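Local coordinates for class II aldolase/adducin N-terminal domain-containing protein (Thermoplasma acidophilum, PDB 3M4R), which is of unknown function but carries a zinc-binding class II aldolase-like domain, the N-terminal part of a longer protein probably acting as a short-chain dehydrogenase-type oxidoreductase, at residues G74-I78 / E110-S114; N6-E10 / Y22-L26; A135-I139 / A211-I215. All coordinates share one frame; numbering follows the deposited sequence. Where two conformers were deposited one is given.

Overall arrangement
The three contacts join a loop to an edge strand, an N-terminal segment to a helix, and two helices within a class II aldolase/adducin N-terminal domain. Contact 1, partly buried, fastens the loop 110-114 to the outermost strand 75-79 through hydrogen bonds that each pair a side chain with a backbone atom. Contact 2, at the surface, lays residues 6-10 on helix 16-28 through aromatic packing and one hydrogen bond. Contact 3, also partly buried, joins helices through apolar side chains. Contacts 1 and 2 touch where Phe-75 CZ lies 3.4 Å from Ser-24 OG, whereas contacts 1 and 3 lie on opposite sides of the chain's centre. Helix 197-215, half of contact 3, also packs against contact 2.

Contact 1: G74-I78 / E110-S114; sequences GFTGI and EPSPS
Thr-76 and Gly-77 take hold of the segment 110-114 at two points, fastening a loop of the class II aldolase fold to the edge strand 75-79 of its central mixed sheet. The Thr-76 hydroxyl OG1 donates to the carbonyl O of Pro-111 at 2.6 Å, meeting it at a C=O...donor angle of 143° and somewhat tilted from the carbonyl plane. With chi1 at -75°, OG1 lies opposite the carbonyl carbon of Thr-76 and turns to Pro-111, while CG2, opposite the backbone N, faces Glu-110 OE1 and Pro-113. The second point is the carboxylate of Glu-110: its OE1 accepts the backbone N-H of Gly-77 on the syn lone pair, N to OE1 2.9 Å, in a nearly straight bond (163°). The side chains of Thr-76 and Glu-110 run head to tail, leaving Thr-76 CG2 3.5 Å from Glu-110 OE1. Apolar packing continues beside these bonds, where Ile-78 CD1 reaches Pro-113 CG at 3.8 Å, the side chains set crosswise.

Further out, Arg-59 forms a salt bridge with Glu-110 OE2 and also binds the carbonyl of Phe-75, steadying both carboxylate and strand. Asn-62 ND2 is a second partner of Thr-76 OG1. At Thr-76 a valine would keep the branch but would probably leave both the Pro-111 carbonyl and Asn-62 ND2 without their hydroxyl partner. The segment runs on toward the zinc ligand Glu-116, whose side chain is about 9 Å from that of Pro-113. A water lies 2.7 Å from Gly-77 O and 2.6 Å from Glu-110 OE1, within hydrogen-bonding distance of both.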
loop_
_atom_site.group_PDB
_atom_site.type_symbol
_atom_site.label_atom_id
_atom_site.label_comp_id
_atom_site.label_asym_id
_atom_site.label_seq_id
_atom_site.Cartn_x
_atom_site.Cartn_y
_atom_site.Cartn_z
ATOM N N GLY A 74 1.397 -9.413 12.141
ATOM C CA GLY A 74 0.449 -8.910 11.190
ATOM C C GLY A 74 0.926 -8.804 9.780
ATOM O O GLY A 74 0.222 -8.217 8.980
ATOM N N PHE A 75 2.128 -9.297 9.472
ATOM C CA PHE A 75 2.687 -9.219 8.138
ATOM C C PHE A 75 2.921 -10.612 7.621
ATOM O O PHE A 75 3.742 -11.360 8.164
ATOM C CB PHE A 75 3.942 -8.354 8.104
ATOM C CG PHE A 75 3.595 -6.916 8.281
ATOM C CD1 PHE A 75 3.441 -6.386 9.574
ATOM C CD2 PHE A 75 3.222 -6.143 7.185
ATOM C CE1 PHE A 75 2.996 -5.052 9.746
ATOM C CE2 PHE A 75 2.773 -4.810 7.355
ATOM C CZ PHE A 75 2.659 -4.271 8.636
ATOM N N THR A 76 2.213 -10.940 6.562
ATOM C CA THR A 76 2.219 -12.305 5.990
ATOM C C THR A 76 3.181 -12.236 4.821
ATOM O O THR A 76 3.173 -11.262 4.034
ATOM C CB THR A 76 0.818 -12.721 5.609
ATOM O OG1 THR A 76 0.067 -13.042 6.816
ATOM C CG2 THR A 76 0.759 -13.964 4.594
ATOM N N GLY A 77 4.034 -13.262 4.712
ATOM C CA GLY A 77 5.053 -13.338 3.667
ATOM C C GLY A 77 4.534 -13.931 2.379
ATOM O O GLY A 77 4.075 -15.091 2.386
ATOM N N ILE A 78 4.667 -13.175 1.283
ATOM C CA ILE A 78 4.269 -13.613 -0.060
ATOM C C ILE A 78 5.497 -13.656 -0.934
ATOM O O ILE A 78 6.304 -12.710 -0.968
ATOM C CB ILE A 78 3.184 -12.650 -0.669
ATOM C CG1 ILE A 78 1.945 -12.584 0.238
ATOM C CG2 ILE A 78 2.771 -13.031 -2.126
ATOM C CD1 ILE A 78 1.125 -13.903 0.407
ATOM N N GLU A 110 0.355 -18.678 8.404
ATOM C CA GLU A 110 0.115 -17.263 8.694
ATOM C C GLU A 110 -1.300 -16.815 8.369
ATOM O O GLU A 110 -2.010 -17.482 7.600
ATOM C CB GLU A 110 1.113 -16.360 7.976
ATOM C CG GLU A 110 2.482 -16.572 8.478
ATOM C CD GLU A 110 3.534 -15.753 7.742
ATOM O OE1 GLU A 110 3.301 -15.281 6.618
ATOM O OE2 GLU A 110 4.628 -15.604 8.296
ATOM N N PRO A 111 -1.740 -15.700 8.992
ATOM C CA PRO A 111 -3.055 -15.158 8.627
ATOM C C PRO A 111 -3.123 -14.738 7.145
ATOM O O PRO A 111 -2.111 -14.370 6.550
ATOM C CB PRO A 111 -3.228 -13.964 9.572
ATOM C CG PRO A 111 -2.203 -14.191 10.707
ATOM C CD PRO A 111 -1.057 -14.849 9.992
ATOM N N SER A 112 -4.313 -14.845 6.553
ATOM C CA SER A 112 -4.509 -14.476 5.138
ATOM C C SER A 112 -3.998 -13.063 4.836
ATOM O O SER A 112 -4.222 -12.148 5.600
ATOM C CB SER A 112 -5.978 -14.577 4.756
ATOM O OG SER A 112 -6.422 -15.920 4.797
ATOM N N PRO A 113 -3.309 -12.890 3.703
ATOM C CA PRO A 113 -2.793 -11.599 3.324
ATOM C C PRO A 113 -3.925 -10.687 2.821
ATOM O O PRO A 113 -4.976 -11.165 2.369
ATOM C CB PRO A 113 -1.799 -11.929 2.187
ATOM C CG PRO A 113 -2.384 -13.147 1.558
ATOM C CD PRO A 113 -2.981 -13.934 2.694
ATOM N N SER A 114 -3.712 -9.385 2.969
ATOM C CA SER A 114 -4.615 -8.360 2.424
ATOM C C SER A 114 -5.112 -8.735 1.033
ATOM O O SER A 114 -4.314 -9.129 0.184
ATOM C CB SER A 114 -3.869 -7.015 2.300
ATOM O OG SER A 114 -4.711 -6.004 1.716
HETATM O O HOH W 1 3.192 -16.700 4.397
#

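Contact 2: N6-E10 / Y22-L26; sequences NRWAE and YGSRL
Trp-8 and Tyr-22 form a T-shaped pair: the tyrosine turns its edge to the indole face, with the planes at 88° and the centroid of the six-membered indole ring 5.0 Å from that of the phenol. Tyr-22 CE2 stands over the middle of the indole, 3.8 Å from Trp-8 CD2. Both side chains leave the backbone with CG opposite their own N (chi1 -168° for Trp-8 and -177° for Tyr-22), which brings the two rings together between loop and helix. At the far end of the phenol, Tyr-22 OH accepts the backbone N-H of Ala-9 at 3.0 Å, fixing the loop at the ring's edge. Glu-10 folds over one phenol face, its CG 4.0 Å from the centroid in a CH-pi contact. Leu-26, roughly perpendicular to the tryptophan side chain, brings CD1 to Trp-8 CE3 at 3.7 Å, while Trp-8 CZ3 rests 3.7 Å from Gly-23 CA. Tyr-201 of helix 197-215 touches Leu-26 and bonds to the backbone N of Arg-7. The arrangement is aromatic packing of an N-terminal loop against helix 16-28, on the surface of the class II aldolase/adducin N-terminal domain and away from its zinc site.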
loop_
_atom_site.group_PDB
_atom_site.type_symbol
_atom_site.label_atom_id
_atom_site.label_comp_id
_atom_site.label_asym_id
_atom_site.label_seq_id
_atom_site.Cartn_x
_atom_site.Cartn_y
_atom_site.Cartn_z
ATOM N N ASN A 6 2.746 15.387 10.571
ATOM C CA ASN A 6 3.696 14.326 10.200
ATOM C C ASN A 6 4.459 13.819 11.435
ATOM O O ASN A 6 5.357 14.506 11.958
ATOM C CB ASN A 6 4.675 14.893 9.168
ATOM C CG ASN A 6 5.586 13.835 8.586
ATOM O OD1 ASN A 6 6.319 13.164 9.309
ATOM N ND2 ASN A 6 5.574 13.717 7.272
ATOM N N ARG A 7 4.122 12.615 11.882
ATOM C CA ARG A 7 4.559 12.119 13.189
ATOM C C ARG A 7 5.770 11.156 13.175
ATOM O O ARG A 7 5.994 10.441 14.161
ATOM C CB ARG A 7 3.369 11.435 13.888
ATOM C CG ARG A 7 2.045 12.208 13.798
ATOM C CD ARG A 7 0.915 11.525 14.606
ATOM N NE ARG A 7 -0.419 11.722 14.009
ATOM C CZ ARG A 7 -1.587 11.365 14.564
ATOM N NH1 ARG A 7 -2.735 11.590 13.917
ATOM N NH2 ARG A 7 -1.627 10.783 15.759
ATOM N N TRP A 8 6.556 11.132 12.096
ATOM C CA TRP A 8 7.638 10.125 11.963
ATOM C C TRP A 8 8.827 10.554 12.810
ATOM O O TRP A 8 9.402 11.597 12.540
ATOM C CB TRP A 8 8.064 9.942 10.496
ATOM C CG TRP A 8 8.958 8.738 10.250
ATOM C CD1 TRP A 8 10.284 8.646 10.523
ATOM C CD2 TRP A 8 8.581 7.471 9.670
ATOM N NE1 TRP A 8 10.762 7.407 10.169
ATOM C CE2 TRP A 8 9.740 6.665 9.640
ATOM C CE3 TRP A 8 7.382 6.941 9.191
ATOM C CZ2 TRP A 8 9.740 5.368 9.148
ATOM C CZ3 TRP A 8 7.386 5.631 8.685
ATOM C CH2 TRP A 8 8.556 4.864 8.681
ATOM N N ALA A 9 9.173 9.771 13.834
ATOM C CA ALA A 9 10.206 10.159 14.811
ATOM C C ALA A 9 11.489 9.311 14.749
ATOM O O ALA A 9 12.588 9.830 14.905
ATOM C CB ALA A 9 9.619 10.164 16.247
ATOM N N GLU A 10 11.367 8.017 14.499
ATOM C CA GLU A 10 12.539 7.138 14.539
ATOM C C GLU A 10 13.530 7.352 13.395
ATOM O O GLU A 10 13.262 8.050 12.422
ATOM C CB GLU A 10 12.095 5.680 14.566
ATOM C CG GLU A 10 11.253 5.317 15.779
ATOM C CD GLU A 10 11.971 5.570 17.071
ATOM O OE1 GLU A 10 13.168 5.191 17.197
ATOM O OE2 GLU A 10 11.339 6.169 17.964
ATOM N N TYR A 22 6.239 0.113 12.345
ATOM C CA TYR A 22 6.275 1.488 12.801
ATOM C C TYR A 22 5.444 2.411 11.931
ATOM O O TYR A 22 4.606 3.139 12.429
ATOM C CB TYR A 22 7.712 1.975 12.887
ATOM C CG TYR A 22 7.786 3.367 13.420
ATOM C CD1 TYR A 22 7.510 3.628 14.751
ATOM C CD2 TYR A 22 8.095 4.438 12.579
ATOM C CE1 TYR A 22 7.570 4.916 15.242
ATOM C CE2 TYR A 22 8.150 5.706 13.049
ATOM C CZ TYR A 22 7.881 5.952 14.382
ATOM O OH TYR A 22 7.944 7.250 14.839
ATOM N N GLY A 23 5.636 2.325 10.624
ATOM C CA GLY A 23 4.878 3.132 9.688
ATOM C C GLY A 23 3.388 2.851 9.762
ATOM O O GLY A 23 2.585 3.760 9.692
ATOM N N SER A 24 3.049 1.572 9.896
ATOM C CA SER A 24 1.662 1.133 9.944
ATOM C C SER A 24 0.985 1.732 11.140
ATOM O O SER A 24 -0.106 2.260 11.047
ATOM C CB SER A 24 1.623 -0.370 10.018
ATOM O OG SER A 24 2.185 -0.876 8.829
ATOM N N ARG A 25 1.653 1.661 12.269
ATOM C CA ARG A 25 1.106 2.243 13.501
ATOM C C ARG A 25 0.809 3.738 13.362
ATOM O O ARG A 25 -0.252 4.193 13.796
ATOM C CB ARG A 25 2.034 1.959 14.660
ATOM C CG ARG A 25 2.026 0.487 15.058
ATOM C CD ARG A 25 3.162 0.187 15.991
ATOM N NE ARG A 25 3.115 -1.195 16.440
ATOM C CZ ARG A 25 3.958 -1.743 17.315
ATOM N NH1 ARG A 25 4.895 -1.013 17.906
ATOM N NH2 ARG A 25 3.817 -3.016 17.659
ATOM N N LEU A 26 1.724 4.494 12.764
ATOM C CA LEU A 26 1.527 5.945 12.553
ATOM C C LEU A 26 0.294 6.225 11.686
ATOM O O LEU A 26 -0.507 7.029 12.025
ATOM C CB LEU A 26 2.740 6.556 11.865
ATOM C CG LEU A 26 3.994 6.732 12.724
ATOM C CD1 LEU A 26 5.012 7.534 11.939
ATOM C CD2 LEU A 26 3.705 7.418 14.041
#

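Contact 3: A135-I139 / A211-I215; sequences AILSI and AENFI
Ala-135 and Ala-211 bring helix 134-140 against the C-terminal part of helix 197-215, their CB atoms 4.0 Å apart. The short side chains let the backbones come near, Ala-135 CA lying 5.2 Å from Glu-212 CA; the axes of the two helix segments approach to 9.0 Å at an angle of 54°. This is the closely packed part of the contact. Ala-135 CB also lies 3.8 Å from the backbone N of Glu-212. Ile-136 starts out from the far side of its helix, yet its CD1 reaches the methyl of Ala-211 at 3.9 Å, and Leu-153 of helix 146-153 touches both residues there.

Longer side chains span the contact toward the C-terminal end of helix 197-215. With chi1 at 71°, Ile-215 CG1 sits between the backbone N and the carbonyl carbon, a placement that directs CD1 across to Ser-138 CB at 3.5 Å and to Ala-135 CB as well. Ile-139 extends the other way, its CD1 reaching Phe-214 CD2 at 3.6 Å with the side chains nearly at right angles. Phe-214 and Ile-215 are largely exposed, so here the apolar surface gives way to solvent, although Ile-152 of helix 146-153 touches both Ile-139 and Phe-214. On the buried side, the Ile-136 side chain comes within about 7 Å of that of the zinc ligand His-188. With neither a hydrogen bond nor a salt bridge joining the two segments, their association rests on the fit of methyl and methylene groups and one aromatic ring, which implies a contact held by shape and hydrophobic burial.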
loop_
_atom_site.group_PDB
_atom_site.type_symbol
_atom_site.label_atom_id
_atom_site.label_comp_id
_atom_site.label_asym_id
_atom_site.label_seq_id
_atom_site.Cartn_x
_atom_site.Cartn_y
_atom_site.Cartn_z
ATOM N N ALA A 135 -10.132 12.646 3.353
ATOM C CA ALA A 135 -9.933 13.818 2.508
ATOM C C ALA A 135 -9.623 13.451 1.041
ATOM O O ALA A 135 -9.914 14.220 0.126
ATOM C CB ALA A 135 -8.823 14.714 3.076
ATOM N N ILE A 136 -9.040 12.286 0.810
ATOM C CA ILE A 136 -8.799 11.839 -0.569
ATOM C C ILE A 136 -10.112 11.400 -1.219
ATOM O O ILE A 136 -10.349 11.665 -2.409
ATOM C CB ILE A 136 -7.757 10.733 -0.631
ATOM C CG1 ILE A 136 -6.357 11.309 -0.345
ATOM C CG2 ILE A 136 -7.798 10.022 -1.982
ATOM C CD1 ILE A 136 -5.778 12.287 -1.409
ATOM N N LEU A 137 -10.961 10.739 -0.441
ATOM C CA LEU A 137 -12.263 10.323 -0.916
ATOM C C LEU A 137 -13.107 11.546 -1.259
ATOM O O LEU A 137 -13.748 11.557 -2.298
ATOM C CB LEU A 137 -12.981 9.449 0.125
ATOM C CG LEU A 137 -12.559 7.974 0.335
ATOM C CD1 LEU A 137 -13.452 7.318 1.427
ATOM C CD2 LEU A 137 -12.652 7.162 -0.961
ATOM N N SER A 138 -13.069 12.578 -0.406
ATOM C CA SER A 138 -13.808 13.815 -0.645
ATOM C C SER A 138 -13.378 14.536 -1.908
ATOM O O SER A 138 -14.215 14.898 -2.717
ATOM C CB SER A 138 -13.626 14.817 0.493
ATOM O OG SER A 138 -14.187 14.344 1.697
ATOM N N ILE A 139 -12.073 14.758 -2.065
ATOM C CA ILE A 139 -11.590 15.503 -3.218
ATOM C C ILE A 139 -11.842 14.746 -4.507
ATOM O O ILE A 139 -12.166 15.351 -5.525
ATOM C CB ILE A 139 -10.094 15.936 -3.104
ATOM C CG1 ILE A 139 -9.885 17.213 -3.934
ATOM C CG2 ILE A 139 -9.160 14.829 -3.564
ATOM C CD1 ILE A 139 -8.539 17.864 -3.777
ATOM N N ALA A 211 -4.828 17.648 0.237
ATOM C CA ALA A 211 -6.236 17.380 -0.027
ATOM C C ALA A 211 -7.104 18.040 1.038
ATOM O O ALA A 211 -8.090 18.695 0.718
ATOM C CB ALA A 211 -6.509 15.860 -0.037
ATOM N N GLU A 212 -6.745 17.820 2.297
ATOM C CA GLU A 212 -7.507 18.357 3.420
ATOM C C GLU A 212 -7.497 19.897 3.411
ATOM O O GLU A 212 -8.553 20.517 3.450
ATOM C CB GLU A 212 -6.964 17.823 4.747
ATOM C CG GLU A 212 -8.010 17.795 5.861
ATOM C CD GLU A 212 -7.390 17.528 7.219
ATOM O OE1 GLU A 212 -7.572 18.384 8.109
ATOM O OE2 GLU A 212 -6.708 16.489 7.384
ATOM N N ASN A 213 -6.303 20.484 3.321
ATOM C CA ASN A 213 -6.130 21.940 3.131
ATOM C C ASN A 213 -7.108 22.502 2.121
ATOM O O ASN A 213 -7.715 23.542 2.357
ATOM C CB ASN A 213 -4.733 22.273 2.581
ATOM C CG ASN A 213 -3.667 22.408 3.660
ATOM O OD1 ASN A 213 -3.969 22.720 4.812
ATOM N ND2 ASN A 213 -2.396 22.206 3.275
ATOM N N PHE A 214 -7.225 21.820 0.983
ATOM C CA PHE A 214 -8.051 22.281 -0.129
ATOM C C PHE A 214 -9.554 22.196 0.131
ATOM O O PHE A 214 -10.299 23.101 -0.252
ATOM C CB PHE A 214 -7.712 21.536 -1.424
ATOM C CG PHE A 214 -8.631 21.878 -2.566
ATOM C CD1 PHE A 214 -8.378 22.984 -3.367
ATOM C CD2 PHE A 214 -9.768 21.122 -2.812
ATOM C CE1 PHE A 214 -9.253 23.327 -4.411
ATOM C CE2 PHE A 214 -10.633 21.447 -3.846
ATOM C CZ PHE A 214 -10.377 22.547 -4.647
ATOM N N ILE A 215 -10.017 21.125 0.757
ATOM C CA ILE A 215 -11.441 21.049 1.123
ATOM C C ILE A 215 -11.798 21.758 2.490
ATOM O O ILE A 215 -12.971 21.847 2.844
ATOM C CB ILE A 215 -11.951 19.580 1.080
ATOM C CG1 ILE A 215 -11.372 18.757 2.232
ATOM C CG2 ILE A 215 -11.608 18.901 -0.277
ATOM C CD1 ILE A 215 -11.546 17.218 2.053
#